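Local coordinates for ALDH21) (Physcomitrella patens subsp. patens, PDB 5N5S), which probably catalyses the NADP-dependent, non-phosphorylating oxidation of D-glyceraldehyde 3-phosphate to 3-phosphoglycerate, as a member of the aldehyde dehydrogenase family, at residues V182-P187 with C207-K212; K76-A81 with L242-E247; T138-T143 with F190-V195. All coordinates share one frame; numbering follows the deposited sequence.

Contact 1 (V182-P187 with C207-K212); sequences VSMVSP and CPFVLK. With NAP (NADP nicotinamide-adenine-dinucleotide phosphate), chain G.
Val185 CG1 and Lys212 CD touch at the cofactor end of two parallel strands, where the Lys212 ammonium turns into the phosphorylated ribose of NADP. Strands 182-185 and 209-212 are neighbours in the Rossmann-like coenzyme-binding sheet, joined by the beta-alpha-beta crossover through helix 193-205. Val182 N donates to Pro208 O, Val210 N to Val182 O, Met184 N to Val210 O, and Lys212 N to Met184 O in a nearly straight bond of 2.8 Å; the last rung, Ser186 N to Lys212 O, is weak. Bends in the lysine chain at chi2 (-116°) and chi4 (-71°) swing NZ to phosphate oxygen O3X at 2.8 Å. NZ also bonds O2B and O3B of the ribose and Val244 O, in the loop after strand 239-241. A methionine in place of Lys212 would probably leave the 2'-phosphate and Val244 O without this shared donor. O3B in turn donates to Ser186 O at 2.8 Å. On the face carrying Val182, Met184 and Leu211, Met184 CB meets Leu211 CD1, and helix 193-205 covers Met184 and Phe209. Here the extended methionine makes a Met-aromatic contact, SD standing obliquely 4.3 Å from the centroid of the Phe209 ring while CE rests on Phe209 CB.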
# COMPACT_ATOMS: atom_id res chain seq x y z
N VAL B 182 16.43 -10.73 -19.12
CA VAL B 182 17.04 -11.07 -17.84
C VAL B 182 18.03 -12.21 -18.02
O VAL B 182 17.75 -13.19 -18.71
CB VAL B 182 15.93 -11.39 -16.79
CG1 VAL B 182 16.52 -11.65 -15.41
CG2 VAL B 182 14.88 -10.28 -16.72
N SER B 183 19.20 -12.08 -17.39
CA SER B 183 20.21 -13.13 -17.36
C SER B 183 20.09 -13.82 -16.01
O SER B 183 20.09 -13.16 -14.96
CB SER B 183 21.61 -12.54 -17.53
OG SER B 183 22.57 -13.58 -17.49
N MET B 184 19.95 -15.15 -16.04
CA MET B 184 19.81 -15.95 -14.82
C MET B 184 20.90 -16.97 -14.69
O MET B 184 21.19 -17.72 -15.62
CB MET B 184 18.43 -16.63 -14.77
CG MET B 184 17.29 -15.67 -14.82
SD MET B 184 15.80 -16.54 -15.22
CE MET B 184 14.66 -15.23 -15.04
N VAL B 185 21.53 -16.98 -13.52
CA VAL B 185 22.59 -17.93 -13.18
C VAL B 185 22.21 -18.51 -11.81
O VAL B 185 22.05 -17.77 -10.85
CB VAL B 185 24.01 -17.29 -13.21
CG1 VAL B 185 25.07 -18.34 -12.96
CG2 VAL B 185 24.27 -16.58 -14.54
N SER B 186 21.99 -19.84 -11.76
CA SER B 186 21.54 -20.56 -10.57
C SER B 186 22.58 -21.56 -10.01
O SER B 186 23.44 -22.00 -10.77
CB SER B 186 20.21 -21.25 -10.88
OG SER B 186 20.31 -22.07 -12.03
N PRO B 187 22.52 -21.94 -8.70
CA PRO B 187 23.52 -22.89 -8.17
C PRO B 187 23.10 -24.36 -8.27
O PRO B 187 22.06 -24.66 -8.86
CB PRO B 187 23.65 -22.43 -6.71
CG PRO B 187 22.29 -21.95 -6.36
CD PRO B 187 21.57 -21.55 -7.64
N CYS B 207 8.97 -10.62 -18.74
CA CYS B 207 10.38 -10.41 -19.08
C CYS B 207 10.90 -11.65 -19.80
O CYS B 207 10.83 -12.74 -19.21
CB CYS B 207 11.20 -10.15 -17.81
SG CYS B 207 11.16 -8.45 -17.21
N PRO B 208 11.49 -11.53 -21.01
CA PRO B 208 12.11 -12.72 -21.62
C PRO B 208 13.41 -13.02 -20.87
O PRO B 208 13.96 -12.11 -20.22
CB PRO B 208 12.35 -12.29 -23.08
CG PRO B 208 12.47 -10.83 -23.03
CD PRO B 208 11.72 -10.32 -21.83
N PHE B 209 13.88 -14.27 -20.88
CA PHE B 209 15.08 -14.63 -20.14
C PHE B 209 15.95 -15.70 -20.78
O PHE B 209 15.49 -16.49 -21.61
CB PHE B 209 14.72 -15.05 -18.69
CG PHE B 209 13.90 -16.31 -18.58
CD1 PHE B 209 14.52 -17.56 -18.55
CD2 PHE B 209 12.51 -16.25 -18.50
CE1 PHE B 209 13.76 -18.73 -18.44
CE2 PHE B 209 11.75 -17.42 -18.38
CZ PHE B 209 12.38 -18.64 -18.36
N VAL B 210 17.22 -15.75 -20.34
CA VAL B 210 18.21 -16.75 -20.74
C VAL B 210 18.79 -17.28 -19.44
O VAL B 210 19.41 -16.51 -18.68
CB VAL B 210 19.29 -16.28 -21.76
CG1 VAL B 210 20.09 -17.46 -22.29
CG2 VAL B 210 18.67 -15.51 -22.93
N LEU B 211 18.53 -18.56 -19.14
CA LEU B 211 18.95 -19.22 -17.90
C LEU B 211 20.13 -20.16 -18.10
O LEU B 211 20.08 -21.05 -18.95
CB LEU B 211 17.75 -19.94 -17.21
CG LEU B 211 18.06 -20.95 -16.08
CD1 LEU B 211 18.10 -20.30 -14.72
CD2 LEU B 211 17.03 -22.04 -16.05
N LYS B 212 21.19 -19.96 -17.29
CA LYS B 212 22.38 -20.78 -17.25
C LYS B 212 22.35 -21.54 -15.92
O LYS B 212 22.80 -21.01 -14.89
CB LYS B 212 23.66 -19.94 -17.41
CG LYS B 212 24.96 -20.76 -17.45
CD LYS B 212 25.81 -20.40 -16.24
CE LYS B 212 26.93 -21.37 -15.96
NZ LYS B 212 26.42 -22.67 -15.44
PA NAP G . 28.92 -21.25 -7.61
O1A NAP G . 29.40 -19.86 -7.42
O2A NAP G . 30.06 -22.27 -7.79
O5B NAP G . 28.06 -21.39 -8.94
C5B NAP G . 26.73 -20.88 -9.19
C4B NAP G . 26.54 -20.77 -10.68
O4B NAP G . 27.47 -19.81 -11.23
C3B NAP G . 26.72 -22.05 -11.50
O3B NAP G . 25.70 -22.13 -12.49
C2B NAP G . 28.11 -21.87 -12.12
O2B NAP G . 28.41 -22.67 -13.28
C1B NAP G . 28.11 -20.37 -12.36
N9A NAP G . 29.36 -19.64 -12.61
C8A NAP G . 30.52 -19.71 -11.89
N7A NAP G . 31.45 -18.88 -12.29
C5A NAP G . 30.86 -18.22 -13.36
C6A NAP G . 31.32 -17.19 -14.21
N6A NAP G . 32.52 -16.62 -14.11
N1A NAP G . 30.48 -16.75 -15.17
C2A NAP G . 29.26 -17.29 -15.26
N3A NAP G . 28.71 -18.26 -14.51
C4A NAP G . 29.57 -18.68 -13.57
O3 NAP G . 27.97 -21.92 -6.51
PN NAP G . 27.42 -23.39 -6.22
O1N NAP G . 28.55 -24.25 -5.78
O2N NAP G . 26.60 -23.83 -7.37
O5D NAP G . 26.49 -23.10 -4.96
C5D NAP G . 27.03 -22.91 -3.63
C4D NAP G . 26.99 -21.46 -3.19
O4D NAP G . 25.68 -20.90 -3.48
C3D NAP G . 27.17 -21.25 -1.69
O3D NAP G . 27.98 -20.11 -1.41
C2D NAP G . 25.73 -21.07 -1.22
O2D NAP G . 25.56 -20.40 0.02
C1D NAP G . 25.20 -20.16 -2.37
N1N NAP G . 23.68 -20.18 -2.41
C2N NAP G . 22.95 -18.99 -2.17
C3N NAP G . 21.57 -19.06 -2.08
C7N NAP G . 20.67 -17.91 -1.70
O7N NAP G . 19.43 -18.04 -1.80
N7N NAP G . 21.23 -16.76 -1.31
C4N NAP G . 20.95 -20.30 -2.25
C5N NAP G . 21.70 -21.44 -2.49
C6N NAP G . 23.06 -21.36 -2.58
P2B NAP G . 28.91 -24.19 -13.27
O1X NAP G . 28.70 -24.91 -11.96
O2X NAP G . 30.39 -24.14 -13.72
O3X NAP G . 28.04 -24.73 -14.40

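Contact 2 (K76-A81 with L242-E247); sequences KDIDDA and LPVSRE. With NAP (NADP nicotinamide-adenine-dinucleotide phosphate), chain G.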
# COMPACT_ATOMS: atom_id res chain seq x y z
N LYS B 76 27.78 -19.34 -30.14
CA LYS B 76 26.75 -18.90 -31.09
C LYS B 76 25.37 -19.13 -30.50
O LYS B 76 24.53 -18.24 -30.62
CB LYS B 76 26.89 -19.59 -32.46
CG LYS B 76 25.91 -19.03 -33.50
CD LYS B 76 26.03 -19.68 -34.87
CE LYS B 76 25.29 -18.90 -35.94
NZ LYS B 76 23.82 -18.87 -35.72
N ASP B 77 25.15 -20.28 -29.81
CA ASP B 77 23.89 -20.64 -29.15
C ASP B 77 23.51 -19.60 -28.11
O ASP B 77 22.35 -19.22 -28.04
CB ASP B 77 23.96 -22.02 -28.49
CG ASP B 77 23.81 -23.21 -29.42
OD1 ASP B 77 23.03 -23.11 -30.40
OD2 ASP B 77 24.42 -24.27 -29.13
N ILE B 78 24.50 -19.12 -27.33
CA ILE B 78 24.29 -18.10 -26.31
C ILE B 78 23.94 -16.76 -26.98
O ILE B 78 22.94 -16.15 -26.61
CB ILE B 78 25.45 -18.01 -25.29
CG1 ILE B 78 25.71 -19.39 -24.64
CG2 ILE B 78 25.16 -16.95 -24.21
CD1 ILE B 78 27.08 -19.59 -23.98
N ASP B 79 24.73 -16.35 -28.00
CA ASP B 79 24.51 -15.11 -28.75
C ASP B 79 23.12 -15.07 -29.42
O ASP B 79 22.46 -14.03 -29.41
CB ASP B 79 25.63 -14.88 -29.78
CG ASP B 79 25.61 -13.50 -30.41
OD1 ASP B 79 26.03 -12.53 -29.74
OD2 ASP B 79 25.19 -13.38 -31.59
N ASP B 80 22.68 -16.22 -29.98
CA ASP B 80 21.39 -16.39 -30.64
C ASP B 80 20.23 -16.36 -29.65
O ASP B 80 19.16 -15.86 -30.00
CB ASP B 80 21.36 -17.70 -31.46
CG ASP B 80 22.25 -17.73 -32.70
OD1 ASP B 80 22.79 -16.65 -33.08
OD2 ASP B 80 22.42 -18.82 -33.28
N ALA B 81 20.45 -16.90 -28.43
CA ALA B 81 19.47 -16.93 -27.34
C ALA B 81 19.20 -15.52 -26.82
O ALA B 81 18.05 -15.20 -26.49
CB ALA B 81 19.97 -17.80 -26.20
N LEU B 242 20.40 -22.82 -21.22
CA LEU B 242 21.68 -23.26 -21.75
C LEU B 242 22.67 -23.67 -20.64
O LEU B 242 23.41 -22.82 -20.13
CB LEU B 242 22.29 -22.21 -22.71
CG LEU B 242 21.34 -21.54 -23.72
CD1 LEU B 242 21.95 -20.29 -24.26
CD2 LEU B 242 20.96 -22.48 -24.85
N PRO B 243 22.68 -24.97 -20.25
CA PRO B 243 23.64 -25.41 -19.23
C PRO B 243 25.05 -25.53 -19.81
O PRO B 243 25.34 -26.46 -20.58
CB PRO B 243 23.08 -26.76 -18.76
CG PRO B 243 21.86 -27.03 -19.61
CD PRO B 243 21.89 -26.10 -20.77
N VAL B 244 25.88 -24.53 -19.52
CA VAL B 244 27.28 -24.44 -19.97
C VAL B 244 28.19 -24.32 -18.77
O VAL B 244 27.74 -23.92 -17.69
CB VAL B 244 27.55 -23.31 -21.01
CG1 VAL B 244 26.97 -23.66 -22.37
CG2 VAL B 244 27.04 -21.95 -20.53
N SER B 245 29.47 -24.65 -18.94
CA SER B 245 30.45 -24.52 -17.87
C SER B 245 30.76 -23.03 -17.67
O SER B 245 30.56 -22.22 -18.59
CB SER B 245 31.71 -25.31 -18.18
OG SER B 245 32.39 -25.66 -16.99
N ARG B 246 31.23 -22.66 -16.46
CA ARG B 246 31.56 -21.29 -16.05
C ARG B 246 32.54 -20.55 -16.99
O ARG B 246 32.47 -19.33 -17.10
CB ARG B 246 32.06 -21.25 -14.61
CG ARG B 246 33.23 -22.17 -14.24
CD ARG B 246 33.45 -22.20 -12.74
NE ARG B 246 32.35 -22.87 -12.03
CZ ARG B 246 32.03 -22.65 -10.76
NH1 ARG B 246 31.01 -23.29 -10.21
NH2 ARG B 246 32.70 -21.76 -10.04
N GLU B 247 33.44 -21.30 -17.66
CA GLU B 247 34.44 -20.77 -18.59
C GLU B 247 33.80 -20.27 -19.91
O GLU B 247 34.41 -19.46 -20.61
CB GLU B 247 35.48 -21.86 -18.89
CG GLU B 247 36.88 -21.33 -19.12
CD GLU B 247 37.99 -22.22 -18.58
OE1 GLU B 247 38.82 -22.68 -19.39
OE2 GLU B 247 38.03 -22.46 -17.35
PA NAP G . 28.92 -21.25 -7.61
O1A NAP G . 29.40 -19.86 -7.42
O2A NAP G . 30.06 -22.27 -7.79
O5B NAP G . 28.06 -21.39 -8.94
C5B NAP G . 26.73 -20.88 -9.19
C4B NAP G . 26.54 -20.77 -10.68
O4B NAP G . 27.47 -19.81 -11.23
C3B NAP G . 26.72 -22.05 -11.50
O3B NAP G . 25.70 -22.13 -12.49
C2B NAP G . 28.11 -21.87 -12.12
O2B NAP G . 28.41 -22.67 -13.28
C1B NAP G . 28.11 -20.37 -12.36
N9A NAP G . 29.36 -19.64 -12.61
C8A NAP G . 30.52 -19.71 -11.89
N7A NAP G . 31.45 -18.88 -12.29
C5A NAP G . 30.86 -18.22 -13.36
C6A NAP G . 31.32 -17.19 -14.21
N6A NAP G . 32.52 -16.62 -14.11
N1A NAP G . 30.48 -16.75 -15.17
C2A NAP G . 29.26 -17.29 -15.26
N3A NAP G . 28.71 -18.26 -14.51
C4A NAP G . 29.57 -18.68 -13.57
O3 NAP G . 27.97 -21.92 -6.51
PN NAP G . 27.42 -23.39 -6.22
O1N NAP G . 28.55 -24.25 -5.78
O2N NAP G . 26.60 -23.83 -7.37
O5D NAP G . 26.49 -23.10 -4.96
C5D NAP G . 27.03 -22.91 -3.63
C4D NAP G . 26.99 -21.46 -3.19
O4D NAP G . 25.68 -20.90 -3.48
C3D NAP G . 27.17 -21.25 -1.69
O3D NAP G . 27.98 -20.11 -1.41
C2D NAP G . 25.73 -21.07 -1.22
O2D NAP G . 25.56 -20.40 0.02
C1D NAP G . 25.20 -20.16 -2.37
N1N NAP G . 23.68 -20.18 -2.41
C2N NAP G . 22.95 -18.99 -2.17
C3N NAP G . 21.57 -19.06 -2.08
C7N NAP G . 20.67 -17.91 -1.70
O7N NAP G . 19.43 -18.04 -1.80
N7N NAP G . 21.23 -16.76 -1.31
C4N NAP G . 20.95 -20.30 -2.25
C5N NAP G . 21.70 -21.44 -2.49
C6N NAP G . 23.06 -21.36 -2.58
P2B NAP G . 28.91 -24.19 -13.27
O1X NAP G . 28.70 -24.91 -11.96
O2X NAP G . 30.39 -24.14 -13.72
O3X NAP G . 28.04 -24.73 -14.40
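Apolar helix-to-loop packing joins Ile78 and Ala81 of helix 75-94 to Leu242 and Val244, in the loop that leaves strand 239-241 at the edge of the coenzyme-binding sheet. Leu242 CD1 does most of the touching: it lies against the helix surface, 3.7 Å from Ala81 CB and 3.8 Å from Ile78 CA. The Ile78 and Leu242 side chains meet at a slant, CG1 of the isoleucine on that same methyl. Farther out on the same isoleucine, Ile78 CD1 and Val244 CG2 meet tip to tip at 4.2 Å. Val210 of the adjacent strand and Ile42 of strand 38-44 also pack on Leu242, and Ile78 also touches Met251 and Phe252 of helix 251-254. From this apolar patch the loop runs on to the cofactor. Arg246 N and NE both bond O2X of the 2'-phosphate, NE at 2.9 Å. With the arginine chain bent at chi3 (69°), C8A of the adenine lies 3.4 Å above the guanidinium plane, over its centre; O2A of the adenosine-side diphosphate phosphorus lies in that guanidinium plane at the edge, bonded by NH1 at 2.8 Å. One arginine thus spans two phosphate groups of the same cofactor, and its positive charge is likely to offset part of their negative charge, in keeping with the use of NADP rather than an unphosphorylated coenzyme.

Contact 3 (T138-T143 with F190-V195); sequences TRTIDT and FPLNLV. With NAP (NADP nicotinamide-adenine-dinucleotide phosphate), chain G.
The Asn193 carboxamide lies over one face of the Arg139 guanidinium, above its centre, the two planes turned 45° apart and the side chains crossing at about a right angle. The Phe190 ring stands obliquely beside the same guanidinium, its CE2 a loose 4.5 Å from Arg139 NH1. Farther along, Arg139 NH2 makes a salt bridge to Asp477, which is likely to fix the rotation of the group. Bends at chi2 (-111°) and chi3 (-102°) carry the arginine away from its own helix and across the asparagine. Behind it, Arg139 O is gripped twice: Thr143 N and Thr143 OG1 approach from opposite faces of the carbonyl plane, the hydroxyl at 2.8 Å. Thr140 packs against Leu192 and Asn193. Its CG2 lies 3.7 Å from Leu192 CG, with the two side chains nearly perpendicular, and its OG1 sits 3.4 Å from Asn193 CA. That hydroxyl is hydrogen-bonded to Glu136 O, and the Glu136 carboxylate accepts from the backbone N of both Leu192 and Asn193, tying the start of helix 193-205 to helix 130-151. Leu194, whose CB points away from helix 130-151, brings CD1 within 3.4 Å of C5N on the nicotinamide ring. About one turn beyond Arg139 on the same helix, Asp142 forms a salt bridge with Arg166 of a neighbouring subunit. Arg139 binds succinate, as do nearby Asn189 and Arg475, and the arrangement is consistent with the substrate pocket of an aldehyde dehydrogenase, beside the first turn of the Rossmann-like crossover helix.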
# COMPACT_ATOMS: atom_id res chain seq x y z
N THR B 138 7.45 -29.41 -3.91
CA THR B 138 6.31 -28.78 -3.23
C THR B 138 6.53 -27.26 -3.10
O THR B 138 5.60 -26.49 -3.36
CB THR B 138 6.04 -29.49 -1.88
OG1 THR B 138 5.78 -30.87 -2.12
CG2 THR B 138 4.85 -28.87 -1.12
N ARG B 139 7.77 -26.85 -2.73
CA ARG B 139 8.22 -25.46 -2.59
C ARG B 139 8.16 -24.74 -3.93
O ARG B 139 7.78 -23.56 -3.98
CB ARG B 139 9.67 -25.44 -2.08
CG ARG B 139 9.81 -25.53 -0.57
CD ARG B 139 10.31 -24.22 0.01
NE ARG B 139 11.74 -24.25 0.34
CZ ARG B 139 12.46 -23.17 0.63
NH1 ARG B 139 13.75 -23.28 0.92
NH2 ARG B 139 11.89 -21.97 0.61
N THR B 140 8.53 -25.44 -5.03
CA THR B 140 8.54 -24.93 -6.41
C THR B 140 7.11 -24.69 -6.89
O THR B 140 6.85 -23.67 -7.54
CB THR B 140 9.36 -25.86 -7.32
OG1 THR B 140 10.68 -25.98 -6.79
CG2 THR B 140 9.44 -25.38 -8.76
N ILE B 141 6.18 -25.61 -6.56
CA ILE B 141 4.75 -25.51 -6.89
C ILE B 141 4.17 -24.23 -6.26
O ILE B 141 3.50 -23.46 -6.96
CB ILE B 141 3.99 -26.82 -6.51
CG1 ILE B 141 4.36 -27.97 -7.47
CG2 ILE B 141 2.46 -26.59 -6.49
CD1 ILE B 141 4.07 -29.41 -6.95
N ASP B 142 4.50 -23.97 -4.98
CA ASP B 142 4.08 -22.78 -4.24
C ASP B 142 4.65 -21.50 -4.85
O ASP B 142 3.94 -20.50 -4.92
CB ASP B 142 4.44 -22.89 -2.75
CG ASP B 142 3.69 -23.96 -1.96
OD1 ASP B 142 2.55 -24.31 -2.35
OD2 ASP B 142 4.23 -24.41 -0.92
N THR B 143 5.92 -21.54 -5.32
CA THR B 143 6.64 -20.41 -5.93
C THR B 143 5.94 -19.95 -7.22
O THR B 143 5.77 -18.74 -7.42
CB THR B 143 8.14 -20.78 -6.09
OG1 THR B 143 8.69 -21.05 -4.80
CG2 THR B 143 8.97 -19.69 -6.78
N PHE B 190 19.86 -26.19 -4.85
CA PHE B 190 18.40 -26.24 -5.06
C PHE B 190 18.22 -26.00 -6.54
O PHE B 190 17.98 -24.85 -6.95
CB PHE B 190 17.64 -25.23 -4.20
CG PHE B 190 17.61 -25.52 -2.72
CD1 PHE B 190 18.67 -25.13 -1.91
CD2 PHE B 190 16.52 -26.14 -2.14
CE1 PHE B 190 18.64 -25.38 -0.53
CE2 PHE B 190 16.48 -26.39 -0.77
CZ PHE B 190 17.54 -26.00 0.03
N PRO B 191 18.43 -27.04 -7.39
CA PRO B 191 18.38 -26.82 -8.84
C PRO B 191 17.00 -26.55 -9.43
O PRO B 191 16.91 -26.26 -10.62
CB PRO B 191 19.03 -28.08 -9.42
CG PRO B 191 18.90 -29.10 -8.40
CD PRO B 191 18.74 -28.45 -7.07
N LEU B 192 15.95 -26.64 -8.62
CA LEU B 192 14.60 -26.39 -9.10
C LEU B 192 14.00 -25.14 -8.46
O LEU B 192 13.60 -24.23 -9.19
CB LEU B 192 13.71 -27.63 -8.90
CG LEU B 192 12.30 -27.58 -9.49
CD1 LEU B 192 12.33 -27.65 -11.02
CD2 LEU B 192 11.44 -28.68 -8.92
N ASN B 193 13.94 -25.09 -7.13
CA ASN B 193 13.35 -23.98 -6.38
C ASN B 193 14.06 -22.65 -6.61
O ASN B 193 13.37 -21.64 -6.73
CB ASN B 193 13.23 -24.31 -4.89
CG ASN B 193 12.31 -23.39 -4.11
OD1 ASN B 193 11.12 -23.25 -4.42
ND2 ASN B 193 12.82 -22.77 -3.06
N LEU B 194 15.40 -22.64 -6.70
CA LEU B 194 16.15 -21.39 -6.92
C LEU B 194 16.07 -20.88 -8.36
O LEU B 194 16.21 -19.68 -8.59
CB LEU B 194 17.59 -21.48 -6.43
CG LEU B 194 17.71 -21.59 -4.91
CD1 LEU B 194 19.06 -22.06 -4.52
CD2 LEU B 194 17.35 -20.28 -4.21
N VAL B 195 15.79 -21.79 -9.32
CA VAL B 195 15.54 -21.45 -10.72
C VAL B 195 14.11 -20.84 -10.76
O VAL B 195 13.90 -19.79 -11.39
CB VAL B 195 15.68 -22.71 -11.61
CG1 VAL B 195 15.07 -22.48 -12.99
CG2 VAL B 195 17.13 -23.14 -11.73
PA NAP G . 28.92 -21.25 -7.61
O1A NAP G . 29.40 -19.86 -7.42
O2A NAP G . 30.06 -22.27 -7.79
O5B NAP G . 28.06 -21.39 -8.94
C5B NAP G . 26.73 -20.88 -9.19
C4B NAP G . 26.54 -20.77 -10.68
O4B NAP G . 27.47 -19.81 -11.23
C3B NAP G . 26.72 -22.05 -11.50
O3B NAP G . 25.70 -22.13 -12.49
C2B NAP G . 28.11 -21.87 -12.12
O2B NAP G . 28.41 -22.67 -13.28
C1B NAP G . 28.11 -20.37 -12.36
N9A NAP G . 29.36 -19.64 -12.61
C8A NAP G . 30.52 -19.71 -11.89
N7A NAP G . 31.45 -18.88 -12.29
C5A NAP G . 30.86 -18.22 -13.36
C6A NAP G . 31.32 -17.19 -14.21
N6A NAP G . 32.52 -16.62 -14.11
N1A NAP G . 30.48 -16.75 -15.17
C2A NAP G . 29.26 -17.29 -15.26
N3A NAP G . 28.71 -18.26 -14.51
C4A NAP G . 29.57 -18.68 -13.57
O3 NAP G . 27.97 -21.92 -6.51
PN NAP G . 27.42 -23.39 -6.22
O1N NAP G . 28.55 -24.25 -5.78
O2N NAP G . 26.60 -23.83 -7.37
O5D NAP G . 26.49 -23.10 -4.96
C5D NAP G . 27.03 -22.91 -3.63
C4D NAP G . 26.99 -21.46 -3.19
O4D NAP G . 25.68 -20.90 -3.48
C3D NAP G . 27.17 -21.25 -1.69
O3D NAP G . 27.98 -20.11 -1.41
C2D NAP G . 25.73 -21.07 -1.22
O2D NAP G . 25.56 -20.40 0.02
C1D NAP G . 25.20 -20.16 -2.37
N1N NAP G . 23.68 -20.18 -2.41
C2N NAP G . 22.95 -18.99 -2.17
C3N NAP G . 21.57 -19.06 -2.08
C7N NAP G . 20.67 -17.91 -1.70
O7N NAP G . 19.43 -18.04 -1.80
N7N NAP G . 21.23 -16.76 -1.31
C4N NAP G . 20.95 -20.30 -2.25
C5N NAP G . 21.70 -21.44 -2.49
C6N NAP G . 23.06 -21.36 -2.58
P2B NAP G . 28.91 -24.19 -13.27
O1X NAP G . 28.70 -24.91 -11.96
O2X NAP G . 30.39 -24.14 -13.72
O3X NAP G . 28.04 -24.73 -14.40

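In the fold
From the N terminus, helix 75-94 comes first and meets its partner, loop 242-247, only after about 160 residues, so contact 2 closes the longest loop of the three. Nested inside it is contact 3, where helix 130-151 meets the start of helix 193-205. Contact 1 is nested there too, and its 182-187 and 207-212 segments alternate along the chain with those of contact 3. Contacts 1 and 3 share the crossover: Val195 packs on Ser186 and Leu211. Contact 2 adjoins contact 1 through Leu242 N and Leu211 O. All three reach NADP: contact 2 at its adenosine half, contact 3 at the nicotinamide, and contact 1 at the adenosine half with Pro187 reaching toward the nicotinamide side.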